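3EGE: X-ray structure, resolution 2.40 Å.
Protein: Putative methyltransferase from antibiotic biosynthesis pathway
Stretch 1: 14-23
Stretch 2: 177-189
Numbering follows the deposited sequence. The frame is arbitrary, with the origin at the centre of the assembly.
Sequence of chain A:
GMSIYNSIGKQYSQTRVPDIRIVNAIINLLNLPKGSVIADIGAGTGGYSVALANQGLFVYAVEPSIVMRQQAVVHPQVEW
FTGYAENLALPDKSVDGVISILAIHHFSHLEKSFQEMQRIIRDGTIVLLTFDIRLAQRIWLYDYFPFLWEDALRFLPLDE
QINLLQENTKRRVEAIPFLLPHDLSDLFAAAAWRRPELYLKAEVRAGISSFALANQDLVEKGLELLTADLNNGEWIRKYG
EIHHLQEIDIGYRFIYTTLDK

Stretch 1 14-23: QTRVPDIRIV
Stretch 2 177-189: PFLLPHDLSDLFA

Residues 14-23 and 177-189, at least 156 positions apart in sequence where they touch, bury 716 Å² between them. The first stretch runs as an irregular loop through Asp19 and then enters a helix at Ile20, with phi/psi near -60/-30 at Ile20 and -70/-45 at Ile22. Before the helix, Arg16 bends (-100/58), and Val17 (-82/119), Pro18 (-56/135) and Asp19 (-94/134) are extended. In the second stretch, strand geometry at Leu180 and Pro181 gives way to a turn at His182 (-75/-16) and Asp183 (-121/39), after which Leu184 (-63/135), Ser185 (-75/-26), Asp186 (-89/101), Leu187 (-88/65) and Phe188 (-77/170) form a loop. The two segments run antiparallel where they are bridged: Arg16 lies opposite Asp186 (CA to CA 4.3 Å), Asp19 is nearest Ser185 (CA to CA 5.3 Å), and Ile22 is nearest Phe178 (CA to CA 8.5 Å).

A single beta bridge joins the backbones of Arg16 and Asp186. On one side of it Leu187 N donates to Thr15 O at 3.0 Å; on the other, Val17 O approaches Asp186 N to 3.2 Å at an angle too poor for a hydrogen bond. Val17 O is instead satisfied by Ser185 OG: the CA-to-CB bond of Ser185 points toward the first stretch, and chi1 in p places Ser185 OG 2.8 Å from Val17 O. A small hydroxyl side chain thus serves a backbone carbonyl directly. Water 1 extends the pairing by accepting from Thr15 OG1 (chi1 p) at 2.5 Å and donating to Leu187 O at 2.6 Å.

Asp19, buried and in the t rotamer, is the polar hub. Asp19 OD1 accepts from Arg21 N at 3.0 Å, capping the helix, while Asp19 OD2 accepts from Ser185 N at 2.9 Å in a nearly linear bond. The same carboxylate holds Arg21, with Arg21 NE to Asp19 OD1 at 3.0 Å and Arg21 NH2 to Asp19 OD2 at 3.2 Å. Arg21 (m, t, m, with chi4 -172°) then reaches the turn of the second stretch: Arg21 NH1 forms a salt bridge with Asp183 OD1 at 3.1 Å, and Arg21 NH2 bonds the same OD1 at 3.3 Å. The p rotamer of Asp183 brings its carboxylate to the guanidinium edge, while Pro181 CB lies over one guanidinium face, 3.3 Å from Arg21 NH1.

A second salt bridge between the stretches joins the same pair as the beta bridge. Although the CA-to-CB bond of Arg16 points away from the second stretch, successive chi angles of -56°, -65°, -65° and -78° fold the side chain back, so that Arg16 NE donates to Asp186 OD1 (chi1 t) at 2.9 Å. Water 2 joins Arg16 NH2 at 3.0 Å to Asp186 OD2 at 2.6 Å. Phe188 CB packs over one guanidinium face, 3.5 Å from Arg16 NH2.

Ile22 supplies the apolar contact. In the m, t rotamer, Ile22 CG1 meets Phe178 CZ (chi1 t) at 3.6 Å, and Ile22 CD1 lies 3.9 Å from Phe188 CE2 (chi1 p), at the ring edge, and 4.4 Å from Leu184 CD2 (m, t). Its branched hydrocarbon suits this buried site among two aromatic rings and a leucine.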

ATOM      1  N   GLN A  14      -3.749  12.284  -6.665  1.00 97.24           N
ATOM      2  CA  GLN A  14      -3.580  13.752  -6.554  1.00 94.54           C
ATOM      3  C   GLN A  14      -2.778  13.976  -5.261  1.00 91.77           C
ATOM      4  O   GLN A  14      -1.835  14.773  -5.247  1.00 92.12           O
ATOM      5  CB  GLN A  14      -4.938  14.455  -6.472  1.00 95.00           C
ATOM      6  CG  GLN A  14      -4.875  15.977  -6.331  1.00 97.51           C
ATOM      7  CD  GLN A  14      -6.192  16.566  -5.838  1.00 98.21           C
ATOM      8  OE1 GLN A  14      -7.134  16.760  -6.617  1.00105.61           O
ATOM      9  NE2 GLN A  14      -6.249  16.884  -4.537  1.00101.19           N
ATOM     10  N   THR A  15      -3.228  13.332  -4.172  1.00 87.82           N
ATOM     11  CA  THR A  15      -2.510  13.268  -2.895  1.00 84.85           C
ATOM     12  C   THR A  15      -1.746  11.922  -2.739  1.00 82.47           C
ATOM     13  O   THR A  15      -0.913  11.805  -1.851  1.00 82.12           O
ATOM     14  CB  THR A  15      -3.454  13.506  -1.684  1.00 83.89           C
ATOM     15  OG1 THR A  15      -4.445  12.476  -1.618  1.00 79.04           O
ATOM     16  CG2 THR A  15      -4.133  14.874  -1.777  1.00 76.17           C
ATOM     17  N   ARG A  16      -2.031  10.927  -3.591  1.00 80.93           N
ATOM     18  CA  ARG A  16      -1.360   9.604  -3.590  1.00 79.78           C
ATOM     19  C   ARG A  16      -0.294   9.568  -4.684  1.00 77.16           C
ATOM     20  O   ARG A  16      -0.287   8.717  -5.573  1.00 77.96           O
ATOM     21  CB  ARG A  16      -2.393   8.490  -3.788  1.00 78.91           C
ATOM     22  CG  ARG A  16      -3.523   8.477  -2.765  1.00 78.86           C
ATOM     23  CD  ARG A  16      -3.021   8.174  -1.373  1.00 80.88           C
ATOM     24  NE  ARG A  16      -2.461   6.829  -1.267  1.00 79.14           N
ATOM     25  CZ  ARG A  16      -3.176   5.705  -1.173  1.00 79.91           C
ATOM     26  NH1 ARG A  16      -4.494   5.714  -1.132  1.00 77.06           N
ATOM     27  NH2 ARG A  16      -2.553   4.538  -1.081  1.00 80.49           N
ATOM     28  N   VAL A  17       0.633  10.508  -4.579  1.00 74.66           N
ATOM     29  CA  VAL A  17       1.709  10.689  -5.552  1.00 72.10           C
ATOM     30  C   VAL A  17       2.780   9.658  -5.140  1.00 70.75           C
ATOM     31  O   VAL A  17       3.256   9.704  -3.996  1.00 70.89           O
ATOM     32  CB  VAL A  17       2.234  12.153  -5.477  1.00 73.24           C
ATOM     33  CG1 VAL A  17       3.363  12.386  -6.482  1.00 69.84           C
ATOM     34  CG2 VAL A  17       1.032  13.185  -5.643  1.00 70.56           C
ATOM     35  N   PRO A  18       3.130   8.696  -6.029  1.00 69.22           N
ATOM     36  CA  PRO A  18       4.091   7.643  -5.614  1.00 68.88           C
ATOM     37  C   PRO A  18       5.409   8.224  -5.109  1.00 67.65           C
ATOM     38  O   PRO A  18       5.927   9.164  -5.703  1.00 68.06           O
ATOM     39  CB  PRO A  18       4.286   6.795  -6.890  1.00 69.62           C
ATOM     40  CG  PRO A  18       3.103   7.068  -7.733  1.00 66.80           C
ATOM     41  CD  PRO A  18       2.695   8.500  -7.430  1.00 69.00           C
ATOM     42  N   ASP A  19       5.896   7.702  -3.987  1.00 67.17           N
ATOM     43  CA  ASP A  19       7.104   8.203  -3.350  1.00 66.66           C
ATOM     44  C   ASP A  19       8.285   7.388  -3.831  1.00 66.17           C
ATOM     45  O   ASP A  19       8.207   6.155  -3.853  1.00 65.76           O
ATOM     46  CB  ASP A  19       6.961   8.144  -1.835  1.00 67.30           C
ATOM     47  CG  ASP A  19       8.035   8.935  -1.135  1.00 69.01           C
ATOM     48  OD1 ASP A  19       9.176   8.446  -1.066  1.00 67.39           O
ATOM     49  OD2 ASP A  19       7.713  10.047  -0.665  1.00 70.04           O
ATOM     50  N   ILE A  20       9.375   8.087  -4.187  1.00 66.13           N
ATOM     51  CA  ILE A  20      10.590   7.478  -4.761  1.00 66.41           C
ATOM     52  C   ILE A  20      11.277   6.470  -3.821  1.00 66.40           C
ATOM     53  O   ILE A  20      11.966   5.560  -4.284  1.00 66.67           O
ATOM     54  CB  ILE A  20      11.617   8.563  -5.235  1.00 66.07           C
ATOM     55  CG1 ILE A  20      12.621   7.976  -6.255  1.00 70.08           C
ATOM     56  CG2 ILE A  20      12.325   9.239  -4.034  1.00 61.63           C
ATOM     57  CD1 ILE A  20      13.703   9.005  -6.765  1.00 69.04           C
ATOM     58  N   ARG A  21      11.102   6.650  -2.510  1.00 66.59           N
ATOM     59  CA  ARG A  21      11.648   5.716  -1.513  1.00 66.83           C
ATOM     60  C   ARG A  21      10.918   4.382  -1.516  1.00 66.34           C
ATOM     61  O   ARG A  21      11.539   3.338  -1.313  1.00 65.75           O
ATOM     62  CB  ARG A  21      11.662   6.348  -0.134  1.00 66.89           C
ATOM     63  CG  ARG A  21      12.695   7.437  -0.068  1.00 65.39           C
ATOM     64  CD  ARG A  21      12.493   8.333   1.072  1.00 61.78           C
ATOM     65  NE  ARG A  21      11.255   9.113   0.962  1.00 62.75           N
ATOM     66  CZ  ARG A  21      10.923  10.102   1.786  1.00 60.13           C
ATOM     67  NH1 ARG A  21      11.763  10.511   2.729  1.00 65.45           N
ATOM     68  NH2 ARG A  21       9.774  10.732   1.625  1.00 59.37           N
ATOM     69  N   ILE A  22       9.609   4.424  -1.760  1.00 67.14           N
ATOM     70  CA  ILE A  22       8.823   3.207  -1.909  1.00 67.20           C
ATOM     71  C   ILE A  22       9.233   2.525  -3.235  1.00 67.28           C
ATOM     72  O   ILE A  22       9.501   1.323  -3.236  1.00 67.84           O
ATOM     73  CB  ILE A  22       7.318   3.464  -1.814  1.00 67.39           C
ATOM     74  CG1 ILE A  22       6.989   4.036  -0.420  1.00 68.77           C
ATOM     75  CG2 ILE A  22       6.552   2.161  -2.058  1.00 65.56           C
ATOM     76  CD1 ILE A  22       5.516   4.283  -0.164  1.00 67.51           C
ATOM     77  N   VAL A  23       9.349   3.300  -4.321  1.00 66.39           N
ATOM     78  CA  VAL A  23       9.759   2.758  -5.637  1.00 66.60           C
ATOM     79  C   VAL A  23      11.146   2.112  -5.561  1.00 66.82           C
ATOM     80  O   VAL A  23      11.316   1.004  -6.054  1.00 68.22           O
ATOM     81  CB  VAL A  23       9.758   3.845  -6.766  1.00 66.70           C
ATOM     82  CG1 VAL A  23      10.271   3.266  -8.079  1.00 60.84           C
ATOM     83  CG2 VAL A  23       8.365   4.464  -6.922  1.00 65.01           C
ATOM     84  N   PRO A 177      10.458  -4.428   7.883  1.00 69.03           N
ATOM     85  CA  PRO A 177       9.648  -3.235   8.051  1.00 69.07           C
ATOM     86  C   PRO A 177       9.950  -2.155   7.018  1.00 68.45           C
ATOM     87  O   PRO A 177      11.084  -2.004   6.608  1.00 68.19           O
ATOM     88  CB  PRO A 177      10.036  -2.726   9.455  1.00 68.82           C
ATOM     89  CG  PRO A 177      10.850  -3.789  10.061  1.00 67.64           C
ATOM     90  CD  PRO A 177      11.479  -4.516   8.937  1.00 69.43           C
ATOM     91  N   PHE A 178       8.910  -1.464   6.569  1.00 69.19           N
ATOM     92  CA  PHE A 178       9.082  -0.224   5.832  1.00 68.80           C
ATOM     93  C   PHE A 178       8.642   0.836   6.862  1.00 68.05           C
ATOM     94  O   PHE A 178       7.431   1.060   7.081  1.00 68.92           O
ATOM     95  CB  PHE A 178       8.284  -0.132   4.529  1.00 68.19           C
ATOM     96  CG  PHE A 178       8.385   1.231   3.892  1.00 69.42           C
ATOM     97  CD1 PHE A 178       9.583   1.640   3.289  1.00 68.01           C
ATOM     98  CD2 PHE A 178       7.309   2.138   3.956  1.00 67.16           C
ATOM     99  CE1 PHE A 178       9.716   2.933   2.723  1.00 68.03           C
ATOM    100  CE2 PHE A 178       7.426   3.439   3.395  1.00 68.34           C
ATOM    101  CZ  PHE A 178       8.638   3.841   2.793  1.00 69.89           C
ATOM    102  N   LEU A 179       9.630   1.451   7.507  1.00 68.08           N
ATOM    103  CA  LEU A 179       9.398   2.532   8.478  1.00 68.63           C
ATOM    104  C   LEU A 179       9.028   3.725   7.620  1.00 68.88           C
ATOM    105  O   LEU A 179       9.625   3.929   6.554  1.00 70.06           O
ATOM    106  CB  LEU A 179      10.650   2.822   9.306  1.00 68.27           C
ATOM    107  CG  LEU A 179      11.219   1.620  10.093  1.00 70.17           C
ATOM    108  CD1 LEU A 179      12.574   1.947  10.762  1.00 63.38           C
ATOM    109  CD2 LEU A 179      10.208   1.114  11.106  1.00 66.45           C
ATOM    110  N   LEU A 180       8.028   4.480   8.052  1.00 68.62           N
ATOM    111  CA  LEU A 180       7.533   5.611   7.273  1.00 67.89           C
ATOM    112  C   LEU A 180       8.331   6.891   7.524  1.00 67.00           C
ATOM    113  O   LEU A 180       8.410   7.329   8.674  1.00 66.99           O
ATOM    114  CB  LEU A 180       6.075   5.901   7.611  1.00 67.46           C
ATOM    115  CG  LEU A 180       5.014   4.817   7.396  1.00 71.91           C
ATOM    116  CD1 LEU A 180       3.603   5.438   7.691  1.00 67.85           C
ATOM    117  CD2 LEU A 180       5.094   4.206   5.999  1.00 62.97           C
ATOM    118  N   PRO A 181       8.920   7.500   6.463  1.00 66.20           N
ATOM    119  CA  PRO A 181       9.526   8.826   6.652  1.00 65.57           C
ATOM    120  C   PRO A 181       8.444   9.848   6.980  1.00 65.36           C
ATOM    121  O   PRO A 181       7.274   9.606   6.724  1.00 65.48           O
ATOM    122  CB  PRO A 181      10.143   9.145   5.294  1.00 66.41           C
ATOM    123  CG  PRO A 181      10.158   7.841   4.526  1.00 66.52           C
ATOM    124  CD  PRO A 181       9.095   7.001   5.083  1.00 65.61           C
ATOM    125  N   HIS A 182       8.841  10.980   7.540  1.00 65.51           N
ATOM    126  CA  HIS A 182       7.897  12.032   7.918  1.00 64.95           C
ATOM    127  C   HIS A 182       7.358  12.845   6.740  1.00 64.96           C
ATOM    128  O   HIS A 182       6.347  13.511   6.911  1.00 65.05           O
ATOM    129  CB  HIS A 182       8.540  12.991   8.924  1.00 65.46           C
ATOM    130  CG  HIS A 182       9.596  13.873   8.325  1.00 68.58           C
ATOM    131  ND1 HIS A 182       9.332  15.156   7.895  1.00 67.41           N
ATOM    132  CD2 HIS A 182      10.897  13.637   8.039  1.00 65.04           C
ATOM    133  CE1 HIS A 182      10.435  15.680   7.394  1.00 65.54           C
ATOM    134  NE2 HIS A 182      11.396  14.776   7.462  1.00 64.13           N
ATOM    135  N   ASP A 183       8.012  12.776   5.564  1.00 65.91           N
ATOM    136  CA  ASP A 183       7.671  13.589   4.373  1.00 65.56           C
ATOM    137  C   ASP A 183       7.301  12.789   3.114  1.00 67.03           C
ATOM    138  O   ASP A 183       7.638  13.182   1.983  1.00 66.51           O
ATOM    139  CB  ASP A 183       8.789  14.616   4.097  1.00 64.67           C
ATOM    140  CG  ASP A 183      10.164  13.990   3.961  1.00 67.36           C
ATOM    141  OD1 ASP A 183      10.260  12.761   4.137  1.00 63.55           O
ATOM    142  OD2 ASP A 183      11.157  14.730   3.719  1.00 66.92           O
ATOM    143  N   LEU A 184       6.570  11.685   3.306  1.00 68.45           N
ATOM    144  CA  LEU A 184       6.081  10.871   2.179  1.00 69.06           C
ATOM    145  C   LEU A 184       5.108  11.667   1.293  1.00 68.05           C
ATOM    146  O   LEU A 184       4.214  12.361   1.791  1.00 67.61           O
ATOM    147  CB  LEU A 184       5.360   9.595   2.640  1.00 69.49           C
ATOM    148  CG  LEU A 184       6.164   8.423   3.165  1.00 73.51           C
ATOM    149  CD1 LEU A 184       5.220   7.413   3.814  1.00 76.13           C
ATOM    150  CD2 LEU A 184       6.984   7.759   2.035  1.00 71.03           C
ATOM    151  N   SER A 185       5.317  11.556  -0.016  1.00 67.56           N
ATOM    152  CA  SER A 185       4.459  12.189  -1.030  1.00 67.34           C
ATOM    153  C   SER A 185       3.123  11.437  -1.183  1.00 67.13           C
ATOM    154  O   SER A 185       2.120  12.013  -1.584  1.00 66.24           O
ATOM    155  CB  SER A 185       5.192  12.224  -2.381  1.00 65.69           C
ATOM    156  OG  SER A 185       5.456  10.911  -2.848  1.00 64.93           O
ATOM    157  N   ASP A 186       3.152  10.147  -0.861  1.00 68.60           N
ATOM    158  CA  ASP A 186       2.033   9.232  -0.993  1.00 69.96           C
ATOM    159  C   ASP A 186       1.234   9.284   0.309  1.00 69.99           C
ATOM    160  O   ASP A 186       1.604   8.657   1.310  1.00 69.77           O
ATOM    161  CB  ASP A 186       2.601   7.829  -1.287  1.00 70.93           C
ATOM    162  CG  ASP A 186       1.560   6.838  -1.763  1.00 70.52           C
ATOM    163  OD1 ASP A 186       0.358   7.130  -1.858  1.00 70.29           O
ATOM    164  OD2 ASP A 186       1.986   5.715  -2.047  1.00 69.22           O
ATOM    165  N   LEU A 187       0.116  10.015   0.278  1.00 69.37           N
ATOM    166  CA  LEU A 187      -0.688  10.266   1.464  1.00 67.98           C
ATOM    167  C   LEU A 187      -1.734   9.200   1.707  1.00 68.53           C
ATOM    168  O   LEU A 187      -2.936   9.454   1.659  1.00 68.28           O
ATOM    169  CB  LEU A 187      -1.296  11.687   1.444  1.00 68.26           C
ATOM    170  CG  LEU A 187      -0.302  12.870   1.319  1.00 68.30           C
ATOM    171  CD1 LEU A 187      -1.052  14.245   1.391  1.00 65.00           C
ATOM    172  CD2 LEU A 187       0.817  12.792   2.368  1.00 65.14           C
ATOM    173  N   PHE A 188      -1.234   7.992   1.973  1.00 68.92           N
ATOM    174  CA  PHE A 188      -2.059   6.896   2.450  1.00 69.49           C
ATOM    175  C   PHE A 188      -2.345   7.141   3.961  1.00 69.97           C
ATOM    176  O   PHE A 188      -1.778   8.053   4.581  1.00 69.71           O
ATOM    177  CB  PHE A 188      -1.493   5.504   2.136  1.00 70.16           C
ATOM    178  CG  PHE A 188      -0.072   5.290   2.523  1.00 70.40           C
ATOM    179  CD1 PHE A 188       0.267   4.936   3.824  1.00 71.09           C
ATOM    180  CD2 PHE A 188       0.944   5.380   1.557  1.00 72.22           C
ATOM    181  CE1 PHE A 188       1.629   4.698   4.184  1.00 70.50           C
ATOM    182  CE2 PHE A 188       2.297   5.143   1.895  1.00 72.43           C
ATOM    183  CZ  PHE A 188       2.634   4.800   3.211  1.00 70.92           C
ATOM    184  N   ALA A 189      -3.248   6.337   4.509  1.00 70.04           N
ATOM    185  CA  ALA A 189      -3.828   6.514   5.855  1.00 69.27           C
ATOM    186  C   ALA A 189      -2.926   7.138   6.958  1.00 68.92           C
ATOM    187  O   ALA A 189      -3.233   8.248   7.429  1.00 68.41           O
ATOM    188  CB  ALA A 189      -4.481   5.197   6.312  1.00 67.56           C
TER
HETATM  189  O   HOH W   1      -4.460  11.181   0.488  1.00 61.12           O
HETATM  190  O   HOH W   2       0.047   4.070  -2.436  1.00 66.85           O